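Local atomic coordinates of major allergen Api g 1, isoallergen 1 (Apium graveolens, PDB entry 2BK0), a protein that belongs to the Bet v 1-related pathogenesis-related proteins of plant defence, is a major celery allergen and may bind abscisic acid. Residues A[67-72]-A[81-86]. Sequence-based numbering, arbitrary orientation.
Sequences MTLRID and FDYSVI
Phe81 meets Ile71 through one ring carbon: Phe81 CE1 lies 4.0 Å from Ile71 CG2, the two side chains crossing at about a right angle. Phe81 CG is anti to the backbone N (chi1 177°); the ring beyond it leans toward strand 66-75 and also touches Val102 of strand 95-106. Asp72 N donates to Asp82 O at 2.8 Å, coming from above the carbonyl plane, while Asp72 CB and Asp82 CB sit 3.9 Å apart. The Asp82 carboxylate turns to strand 95-106, where OD1 makes a weak hydrogen bond to His101 ND1. Tyr83 pairs with Ile71 at a non-hydrogen-bonded position. Its ring stands alongside Leu69, both side chains pointing the same way, and Leu69 CD2 reaches the ring edge 4.0 Å from Tyr83 CD1. Ser84 faces Arg70 in a hydrogen-bonded pair, N to O in both directions. Ser84 OG donates to the syn lone pair of Asp72 OD2 (2.8 Å), and the other oxygen, OD1, takes a weak salt-bridging bond from Arg70 NE. One carboxylate thus links serine and arginine on the face opposite Leu69 and Tyr83. Val85 returns to that latter face, Val85 CG2 lying 3.7 Å from Leu69 CD2. Ile86 N donates to Thr68 O at 3.1 Å. Ile86 CG2 lies over one face of the Arg70 guanidinium, offset toward its rim and 3.5 Å from Arg70 NH1; a bend at chi3 (46°) turns Arg70 NE, the atom that makes the weak salt bridge to Asp72. This is an antiparallel beta hairpin, strands 66-75 and 80-87, in the middle of the strongly curved seven-stranded sheet of the Bet v 1 fold, which wraps around the long C-terminal helix 130-153.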
loop_
_atom_site.group_PDB
_atom_site.type_symbol
_atom_site.label_atom_id
_atom_site.label_comp_id
_atom_site.label_asym_id
_atom_site.label_seq_id
_atom_site.Cartn_x
_atom_site.Cartn_y
_atom_site.Cartn_z
ATOM N N MET A 67 5.455 -9.360 5.562
ATOM C CA MET A 67 5.825 -7.956 5.466
ATOM C C MET A 67 5.211 -7.208 6.641
ATOM O O MET A 67 4.075 -7.481 7.026
ATOM C CB MET A 67 5.367 -7.346 4.132
ATOM C CG MET A 67 3.864 -7.132 3.997
ATOM S SD MET A 67 3.355 -6.785 2.304
ATOM C CE MET A 67 4.436 -5.435 1.843
ATOM N N THR A 68 5.971 -6.277 7.209
ATOM C CA THR A 68 5.500 -5.478 8.334
ATOM C C THR A 68 5.446 -4.010 7.942
ATOM O O THR A 68 6.408 -3.477 7.389
ATOM C CB THR A 68 6.407 -5.644 9.557
ATOM O OG1 THR A 68 6.443 -7.029 9.939
ATOM C CG2 THR A 68 5.903 -4.797 10.737
ATOM N N LEU A 69 4.318 -3.370 8.250
ATOM C CA LEU A 69 4.097 -1.970 7.927
ATOM C C LEU A 69 4.042 -1.121 9.185
ATOM O O LEU A 69 3.434 -1.512 10.193
ATOM C CB LEU A 69 2.781 -1.798 7.174
ATOM C CG LEU A 69 2.589 -2.611 5.894
ATOM C CD1 LEU A 69 1.218 -2.314 5.306
ATOM C CD2 LEU A 69 3.671 -2.289 4.879
ATOM N N ARG A 70 4.686 0.040 9.107
ATOM C CA ARG A 70 4.554 1.090 10.098
ATOM C C ARG A 70 3.753 2.205 9.433
ATOM O O ARG A 70 3.989 2.530 8.267
ATOM C CB ARG A 70 5.936 1.600 10.503
ATOM C CG ARG A 70 6.016 2.235 11.891
ATOM C CD ARG A 70 7.449 2.670 12.191
ATOM N NE ARG A 70 8.025 3.379 11.044
ATOM C CZ ARG A 70 9.314 3.389 10.704
ATOM N NH1 ARG A 70 10.229 2.725 11.417
ATOM N NH2 ARG A 70 9.692 4.068 9.626
ATOM N N ILE A 71 2.797 2.774 10.161
ATOM C CA ILE A 71 2.085 3.955 9.690
ATOM C C ILE A 71 2.832 5.171 10.216
ATOM O O ILE A 71 3.063 5.287 11.424
ATOM C CB ILE A 71 0.616 3.947 10.148
ATOM C CG1 ILE A 71 -0.118 2.792 9.450
ATOM C CG2 ILE A 71 -0.066 5.290 9.829
ATOM C CD1 ILE A 71 -1.475 2.471 10.020
ATOM N N ASP A 72 3.223 6.050 9.290
ATOM C CA ASP A 72 4.042 7.234 9.592
ATOM C C ASP A 72 3.158 8.466 9.773
ATOM O O ASP A 72 3.417 9.312 10.641
ATOM C CB ASP A 72 5.063 7.487 8.470
ATOM C CG ASP A 72 6.060 6.328 8.284
ATOM O OD1 ASP A 72 6.729 5.925 9.261
ATOM O OD2 ASP A 72 6.189 5.832 7.141
ATOM N N PHE A 81 -1.371 9.877 3.100
ATOM C CA PHE A 81 -1.115 8.688 3.892
ATOM C C PHE A 81 0.334 8.275 3.683
ATOM O O PHE A 81 0.813 8.203 2.551
ATOM C CB PHE A 81 -2.094 7.592 3.466
ATOM C CG PHE A 81 -1.893 6.293 4.157
ATOM C CD1 PHE A 81 -1.833 6.228 5.543
ATOM C CD2 PHE A 81 -1.801 5.117 3.422
ATOM C CE1 PHE A 81 -1.661 5.010 6.191
ATOM C CE2 PHE A 81 -1.627 3.884 4.059
ATOM C CZ PHE A 81 -1.555 3.831 5.445
ATOM N N ASP A 82 1.040 8.043 4.784
ATOM C CA ASP A 82 2.455 7.693 4.745
ATOM C C ASP A 82 2.676 6.415 5.538
ATOM O O ASP A 82 2.231 6.300 6.681
ATOM C CB ASP A 82 3.279 8.841 5.320
ATOM C CG ASP A 82 3.010 10.153 4.606
ATOM O OD1 ASP A 82 3.492 10.307 3.462
ATOM O OD2 ASP A 82 2.301 11.020 5.178
ATOM N N TYR A 83 3.333 5.447 4.910
ATOM C CA TYR A 83 3.673 4.191 5.575
ATOM C C TYR A 83 4.969 3.588 5.032
ATOM O O TYR A 83 5.280 3.722 3.842
ATOM C CB TYR A 83 2.525 3.179 5.461
ATOM C CG TYR A 83 2.291 2.635 4.072
ATOM C CD1 TYR A 83 2.803 1.395 3.691
ATOM C CD2 TYR A 83 1.549 3.357 3.143
ATOM C CE1 TYR A 83 2.585 0.891 2.415
ATOM C CE2 TYR A 83 1.324 2.865 1.865
ATOM C CZ TYR A 83 1.843 1.634 1.505
ATOM O OH TYR A 83 1.610 1.154 0.236
ATOM N N SER A 84 5.714 2.933 5.923
ATOM C CA SER A 84 6.975 2.287 5.571
ATOM C C SER A 84 6.896 0.775 5.767
ATOM O O SER A 84 6.242 0.296 6.691
ATOM C CB SER A 84 8.126 2.832 6.437
ATOM O OG SER A 84 8.290 4.229 6.286
ATOM N N VAL A 85 7.575 0.030 4.900
ATOM C CA VAL A 85 7.854 -1.386 5.154
ATOM C C VAL A 85 9.174 -1.475 5.912
ATOM O O VAL A 85 10.216 -1.064 5.409
ATOM C CB VAL A 85 7.964 -2.212 3.863
ATOM C CG1 VAL A 85 8.043 -3.709 4.192
ATOM C CG2 VAL A 85 6.779 -1.914 2.935
ATOM N N ILE A 86 9.118 -2.022 7.119
ATOM C CA ILE A 86 10.258 -2.025 8.027
ATOM C C ILE A 86 10.815 -3.429 8.307
ATOM O O ILE A 86 11.900 -3.567 8.897
ATOM C CB ILE A 86 9.896 -1.335 9.365
ATOM C CG1 ILE A 86 8.650 -1.970 9.993
ATOM C CG2 ILE A 86 9.672 0.149 9.134
ATOM C CD1 ILE A 86 8.405 -1.575 11.427
#